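Local coordinates for Lin1840 protein (Listeria innocua serovar 6a, PDB 4ZOC) that probably hydrolyses terminal, non-reducing beta-D-glucosyl residues to release beta-D-glucose, as a family 3 glycosidase linked to beta-1,2-glucan metabolism, at residues Glu74-Leu77 / Lys78-Leu82; Arg254-Leu257 / Arg258-Glu262; Lys312-Glu316 / Glu317-Ser321. The protein carries 2 engineered substitutions. All coordinates share one frame; numbering follows the deposited sequence.

Interaction 1: residues Glu74-Leu77 / Lys78-Leu82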
# COMPACT_ATOMS: atom_id res chain seq x y z
N GLU A 74 -23.39 34.07 26.34
CA GLU A 74 -23.86 35.25 27.10
C GLU A 74 -22.71 36.06 27.67
O GLU A 74 -22.64 37.27 27.48
CB GLU A 74 -24.86 34.81 28.24
CG GLU A 74 -25.65 36.00 28.78
CD GLU A 74 -26.91 35.62 29.53
OE1 GLU A 74 -26.97 34.48 30.04
OE2 GLU A 74 -27.84 36.48 29.60
N ALA A 75 -21.75 35.39 28.31
CA ALA A 75 -20.54 36.06 28.78
C ALA A 75 -19.75 36.68 27.64
O ALA A 75 -19.31 37.80 27.71
CB ALA A 75 -19.68 35.11 29.60
N TYR A 76 -19.63 35.97 26.53
CA TYR A 76 -18.82 36.45 25.45
C TYR A 76 -19.40 37.75 24.87
O TYR A 76 -18.66 38.70 24.60
CB TYR A 76 -18.79 35.40 24.34
CG TYR A 76 -17.85 35.73 23.20
CD1 TYR A 76 -18.29 36.39 22.09
CD2 TYR A 76 -16.57 35.27 23.21
CE1 TYR A 76 -17.43 36.68 21.04
CE2 TYR A 76 -15.72 35.46 22.12
CZ TYR A 76 -16.17 36.18 21.04
OH TYR A 76 -15.33 36.40 19.96
N LEU A 77 -20.73 37.81 24.69
CA LEU A 77 -21.35 38.96 24.11
C LEU A 77 -21.42 40.14 25.08
O LEU A 77 -21.51 41.27 24.62
CB LEU A 77 -22.76 38.65 23.59
CG LEU A 77 -22.88 37.76 22.35
CD1 LEU A 77 -24.29 37.35 22.09
CD2 LEU A 77 -22.34 38.45 21.13
N LYS A 78 -21.37 39.90 26.38
CA LYS A 78 -21.25 41.02 27.34
C LYS A 78 -19.94 41.80 27.09
O LYS A 78 -19.92 43.03 27.29
CB LYS A 78 -21.26 40.57 28.80
CG LYS A 78 -22.60 40.15 29.33
CD LYS A 78 -22.51 39.71 30.80
CE LYS A 78 -23.80 39.04 31.28
NZ LYS A 78 -24.57 39.88 32.24
N THR A 79 -18.87 41.11 26.68
CA THR A 79 -17.54 41.71 26.56
C THR A 79 -17.02 41.93 25.15
O THR A 79 -16.03 42.69 24.94
CB THR A 79 -16.52 40.92 27.35
OG1 THR A 79 -16.44 39.54 26.93
CG2 THR A 79 -16.87 41.00 28.87
N ASN A 80 -17.66 41.31 24.16
CA ASN A 80 -17.17 41.45 22.83
C ASN A 80 -17.47 42.86 22.28
O ASN A 80 -18.62 43.29 22.26
CB ASN A 80 -17.82 40.42 21.92
CG ASN A 80 -17.20 40.41 20.56
OD1 ASN A 80 -17.72 41.00 19.61
ND2 ASN A 80 -16.06 39.74 20.45
N ARG A 81 -16.46 43.53 21.74
CA ARG A 81 -16.65 44.96 21.42
C ARG A 81 -17.67 45.20 20.31
O ARG A 81 -18.52 46.09 20.42
CB ARG A 81 -15.35 45.61 21.04
CG ARG A 81 -15.43 47.11 20.71
CD ARG A 81 -14.03 47.60 20.43
NE ARG A 81 -13.48 47.10 19.15
CZ ARG A 81 -13.63 47.69 17.96
NH1 ARG A 81 -14.30 48.83 17.89
NH2 ARG A 81 -13.08 47.19 16.84
N LEU A 82 -17.60 44.41 19.23
CA LEU A 82 -18.50 44.61 18.09
C LEU A 82 -19.74 43.73 18.02
O LEU A 82 -20.56 43.94 17.13
CB LEU A 82 -17.73 44.52 16.75
CG LEU A 82 -16.60 45.53 16.57
CD1 LEU A 82 -15.74 45.16 15.37
CD2 LEU A 82 -17.14 46.95 16.40
O HOH W 1 -16.16 37.58 28.70
O HOH W 2 -15.93 38.69 24.56
O HOH W 3 -21.07 41.99 22.33
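Tyr76 and Asn80 run side by side and point the same way, the planes of the phenol ring and the carboxamide 16° apart. The amide nitrogen approaches the ring obliquely, with Asn80 ND2 3.4 Å from Tyr76 CE1. Both chains start out alike, with CG anti to the backbone N (chi1 -174° in Tyr76, -172° in Asn80), which lets them travel together. Asn80 leaves the helix, yet its N still bonds back to Tyr76 O at 2.8 Å. The same carbonyl takes Thr79 N, from above its plane, and water 2. That water also accepts from Thr79 OG1, 2.6 Å away, and lies over one face of the Tyr76 ring. On the outer side, Lys78 CG lies 3.4 Å from Glu74 O, and the two charged ends stay apart.

Asn80 is fixed from outside too: OD1 accepts from Ile84 N and ND2 donates to Glu55 O. This is the C-terminal end of helix 66-79, in the beta-alpha-beta unit that runs from strand 59-61 to strand 87-90, and beyond it Leu82 packs on helix 3-12.

Interaction 2: residues Arg254-Leu257 / Arg258-Glu262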
# COMPACT_ATOMS: atom_id res chain seq x y z
N ARG A 254 -6.22 26.01 -2.31
CA ARG A 254 -6.48 27.18 -3.18
C ARG A 254 -6.86 26.74 -4.61
O ARG A 254 -7.92 27.08 -5.08
CB ARG A 254 -5.28 28.15 -3.22
CG ARG A 254 -4.91 28.80 -1.93
CD ARG A 254 -5.90 29.87 -1.57
NE ARG A 254 -5.50 30.56 -0.36
CZ ARG A 254 -6.16 31.56 0.19
NH1 ARG A 254 -7.34 31.90 -0.33
NH2 ARG A 254 -5.69 32.10 1.30
N ASP A 255 -6.02 25.99 -5.32
CA ASP A 255 -6.34 25.62 -6.71
C ASP A 255 -7.50 24.65 -6.86
O ASP A 255 -8.40 24.87 -7.64
CB ASP A 255 -5.08 25.09 -7.42
CG ASP A 255 -3.93 26.05 -7.47
OD1 ASP A 255 -3.98 27.15 -7.03
OD2 ASP A 255 -2.94 25.74 -8.08
N VAL A 256 -7.47 23.54 -6.09
CA VAL A 256 -8.48 22.48 -6.22
C VAL A 256 -9.77 22.83 -5.46
O VAL A 256 -10.85 22.88 -6.05
CB VAL A 256 -7.92 21.11 -5.83
CG1 VAL A 256 -8.99 20.02 -5.97
CG2 VAL A 256 -6.66 20.76 -6.69
N LEU A 257 -9.66 23.04 -4.13
CA LEU A 257 -10.90 23.25 -3.34
C LEU A 257 -11.57 24.56 -3.63
O LEU A 257 -12.72 24.60 -4.02
CB LEU A 257 -10.52 23.20 -1.87
CG LEU A 257 -11.62 23.50 -0.85
CD1 LEU A 257 -12.66 22.41 -0.96
CD2 LEU A 257 -11.03 23.56 0.57
N ARG A 258 -10.84 25.65 -3.56
CA ARG A 258 -11.50 26.98 -3.77
C ARG A 258 -11.66 27.31 -5.22
O ARG A 258 -12.66 27.93 -5.59
CB ARG A 258 -10.83 28.13 -3.00
CG ARG A 258 -10.90 27.86 -1.51
CD ARG A 258 -10.62 29.13 -0.77
NE ARG A 258 -10.44 28.94 0.66
CZ ARG A 258 -11.45 28.87 1.49
NH1 ARG A 258 -12.65 29.02 1.02
NH2 ARG A 258 -11.25 28.76 2.78
N GLY A 259 -10.75 26.84 -6.04
CA GLY A 259 -10.75 27.14 -7.49
C GLY A 259 -11.66 26.22 -8.24
O GLY A 259 -12.79 26.59 -8.60
N GLU A 260 -11.21 24.97 -8.44
CA GLU A 260 -11.94 24.01 -9.23
C GLU A 260 -13.27 23.59 -8.63
O GLU A 260 -14.29 23.51 -9.31
CB GLU A 260 -11.09 22.78 -9.54
CG GLU A 260 -9.76 23.12 -10.25
CD GLU A 260 -8.87 21.91 -10.47
OE1 GLU A 260 -9.26 20.80 -10.06
OE2 GLU A 260 -7.79 22.05 -11.09
N MET A 261 -13.29 23.36 -7.33
CA MET A 261 -14.53 22.97 -6.66
C MET A 261 -15.38 24.18 -6.25
O MET A 261 -16.48 24.00 -5.81
CB MET A 261 -14.21 22.11 -5.45
CG MET A 261 -13.72 20.71 -5.83
SD MET A 261 -13.40 19.74 -4.35
CE MET A 261 -12.50 18.41 -5.14
N GLU A 262 -14.83 25.37 -6.36
CA GLU A 262 -15.60 26.64 -6.12
C GLU A 262 -16.10 26.74 -4.70
O GLU A 262 -17.15 27.34 -4.44
CB GLU A 262 -16.78 26.77 -7.10
CG GLU A 262 -16.36 26.79 -8.54
CD GLU A 262 -17.57 27.08 -9.42
OE1 GLU A 262 -18.20 26.11 -9.82
OE2 GLU A 262 -17.95 28.23 -9.62
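Met261 and Val256 meet in the C-terminal part of helix 250-260, where the backbone widens into a pi-type turn on the outside of the TIM barrel. The bonds reach back five residues: Glu260 N gives to Asp255 O at 2.9 Å, Met261 N to Val256 O, and Gly259 N more weakly to Arg254 O.

Met261 is the side chain to follow. Its CB sits 3.2 Å from Leu257 O and also close to Val256 O. CG stays close to the second of these oxygens, 3.6 Å from Val256 O. With CG anti to the carbonyl carbon (chi1 -72°) and the rest of the chain extended, Met261 then runs alongside Val256 in the same direction. SD passes Leu257 CD1 loosely, at 4.4 Å, and CE ends against Val256 CG1, 3.9 Å away. Leu220, Asn224, Ile227 and Phe193 also pack on this methionine, placing it between the helix, its neighbour 221-228 and the barrel strand 187-193.

Glu260, also extended, lays its CG near Asp255 O and brings OE1 past Val256 CG1 to a bond with Tyr216 OH. On another side of the turn Arg258 follows Arg254. Their like charges are separately engaged: Arg258 forms a salt bridge to Asp299 and bonds to Gly297 O and Gly265 O, whereas Arg254 binds Glu295 O and Met294 O. Arg254 NH1 lies oblique to the Arg258 guanidinium, 4.4 Å from Arg258 NE.

Interaction 3: residues Lys312-Glu316 / Glu317-Ser321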
# COMPACT_ATOMS: atom_id res chain seq x y z
N LYS A 312 0.19 38.56 13.68
CA LYS A 312 0.43 39.99 13.76
C LYS A 312 1.85 40.32 13.26
O LYS A 312 1.98 41.13 12.38
CB LYS A 312 0.11 40.57 15.13
CG LYS A 312 0.23 42.11 15.13
CD LYS A 312 1.30 42.50 16.10
CE LYS A 312 0.80 42.30 17.52
NZ LYS A 312 1.56 43.24 18.36
N GLY A 313 2.88 39.66 13.77
CA GLY A 313 4.25 39.86 13.25
C GLY A 313 4.41 39.65 11.72
O GLY A 313 5.11 40.42 11.04
N LEU A 314 3.81 38.57 11.16
CA LEU A 314 3.87 38.30 9.74
C LEU A 314 3.30 39.42 8.92
O LEU A 314 3.83 39.79 7.87
CB LEU A 314 3.10 37.01 9.38
CG LEU A 314 3.81 35.73 9.83
CD1 LEU A 314 2.83 34.54 9.91
CD2 LEU A 314 5.00 35.32 8.95
N ILE A 315 2.17 39.96 9.36
CA ILE A 315 1.48 41.03 8.59
C ILE A 315 2.24 42.35 8.73
O ILE A 315 2.48 43.01 7.72
CB ILE A 315 0.02 41.15 9.04
CG1 ILE A 315 -0.73 39.96 8.50
CG2 ILE A 315 -0.67 42.40 8.54
CD1 ILE A 315 -2.06 39.81 9.18
N GLU A 316 2.64 42.69 9.96
CA GLU A 316 3.45 43.91 10.22
C GLU A 316 4.75 43.86 9.43
O GLU A 316 5.18 44.89 8.89
CB GLU A 316 3.77 44.07 11.71
CG GLU A 316 2.53 44.45 12.47
CD GLU A 316 2.78 44.71 13.93
OE1 GLU A 316 3.79 44.20 14.48
OE2 GLU A 316 1.91 45.40 14.53
N GLU A 317 5.39 42.70 9.36
CA GLU A 317 6.66 42.59 8.64
C GLU A 317 6.50 42.51 7.11
O GLU A 317 7.49 42.46 6.42
CB GLU A 317 7.53 41.41 9.16
CG GLU A 317 7.88 41.47 10.61
CD GLU A 317 8.26 40.12 11.17
OE1 GLU A 317 8.47 39.17 10.37
OE2 GLU A 317 8.35 40.01 12.42
N GLY A 318 5.25 42.47 6.57
CA GLY A 318 5.03 42.34 5.16
C GLY A 318 5.27 40.96 4.60
O GLY A 318 5.32 40.81 3.39
N LYS A 319 5.35 39.93 5.45
CA LYS A 319 5.51 38.56 4.93
C LYS A 319 4.19 37.92 4.48
O LYS A 319 4.18 36.95 3.73
CB LYS A 319 6.20 37.69 5.97
CG LYS A 319 7.59 38.21 6.39
CD LYS A 319 8.22 37.30 7.41
CE LYS A 319 9.70 37.64 7.65
NZ LYS A 319 9.88 38.84 8.54
N LEU A 320 3.07 38.48 4.93
CA LEU A 320 1.71 37.98 4.64
C LEU A 320 0.84 39.17 4.46
O LEU A 320 0.87 40.07 5.28
CB LEU A 320 1.21 37.23 5.86
CG LEU A 320 0.58 35.83 5.96
CD1 LEU A 320 -0.49 35.86 7.04
CD2 LEU A 320 0.10 35.24 4.66
N SER A 321 0.02 39.19 3.43
CA SER A 321 -0.96 40.26 3.20
C SER A 321 -2.07 40.21 4.21
O SER A 321 -2.67 39.16 4.44
CB SER A 321 -1.58 40.08 1.84
OG SER A 321 -2.51 41.12 1.51
O HOH W 4 1.77 42.83 5.34
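Leu314 and Leu320 meet through their CB atoms, 4.0 Å apart, where the chain folds back over the end of helix 306-316. Among the apolar contacts, Leu314 CD2 also touches Lys319 CB at 4.0 Å, the two side chains crossing at about a right angle, while Ile315 CG1 lies near Leu320 CB.

The backbone bonds close the turn. Glu317 N still makes a helical bond to Gly313 O. Next, Gly318 N reaches Ile315 O at 3.0 Å, from above the carbonyl plane, and Lys319 N meets Leu314 O at 2.9 Å; Leu320 N adds a weak bond to that same oxygen. Ile315 CA points a C-H at Leu320 O, 3.5 Å away and nearly straight (167° at the hydrogen), and water 4 donates to that oxygen and, at a doubtfully short 2.5 Å, to Ile315 O.

Among the charged groups, Glu317 sets CG beside the backbone N (chi1 -59°) and runs on extended, which carries CG and CD past Gly313 O, CG at 3.0 Å. Its OE1 pairs with Lys319 NZ at a doubtfully short 2.3 Å, and forms a salt bridge with Lys287 of helix 286-295.

Gly318, with positive phi, completes a Schellman motif, and Ser321 then N-caps helix 322-338: a Schellman-type C-cap followed by an N-cap.

Overall arrangement
All three interactions lie at or near the C-terminal parts of helices in the N-terminal TIM-barrel domain, met in order along the chain, and none touches another. Interactions 2 and 3 lie nearest, about 7 Å between closest atoms and 25 Å between centres; helix 286-295 connects them, since Arg254 binds carbonyls at its end and Leu314 packs on its side. Interactions 1 and 3 come within about 14 Å at their nearest atoms, and helix 15-21 borders both: Arg81 pairs with Glu17, and Ile315 packs on Leu15. Interactions 1 and 2 stand 35 Å apart, centre to centre. All lie away from the glucose pocket of Trp271, Trp409 and Glu473 and from the magnesium at Asp648 and Thr650.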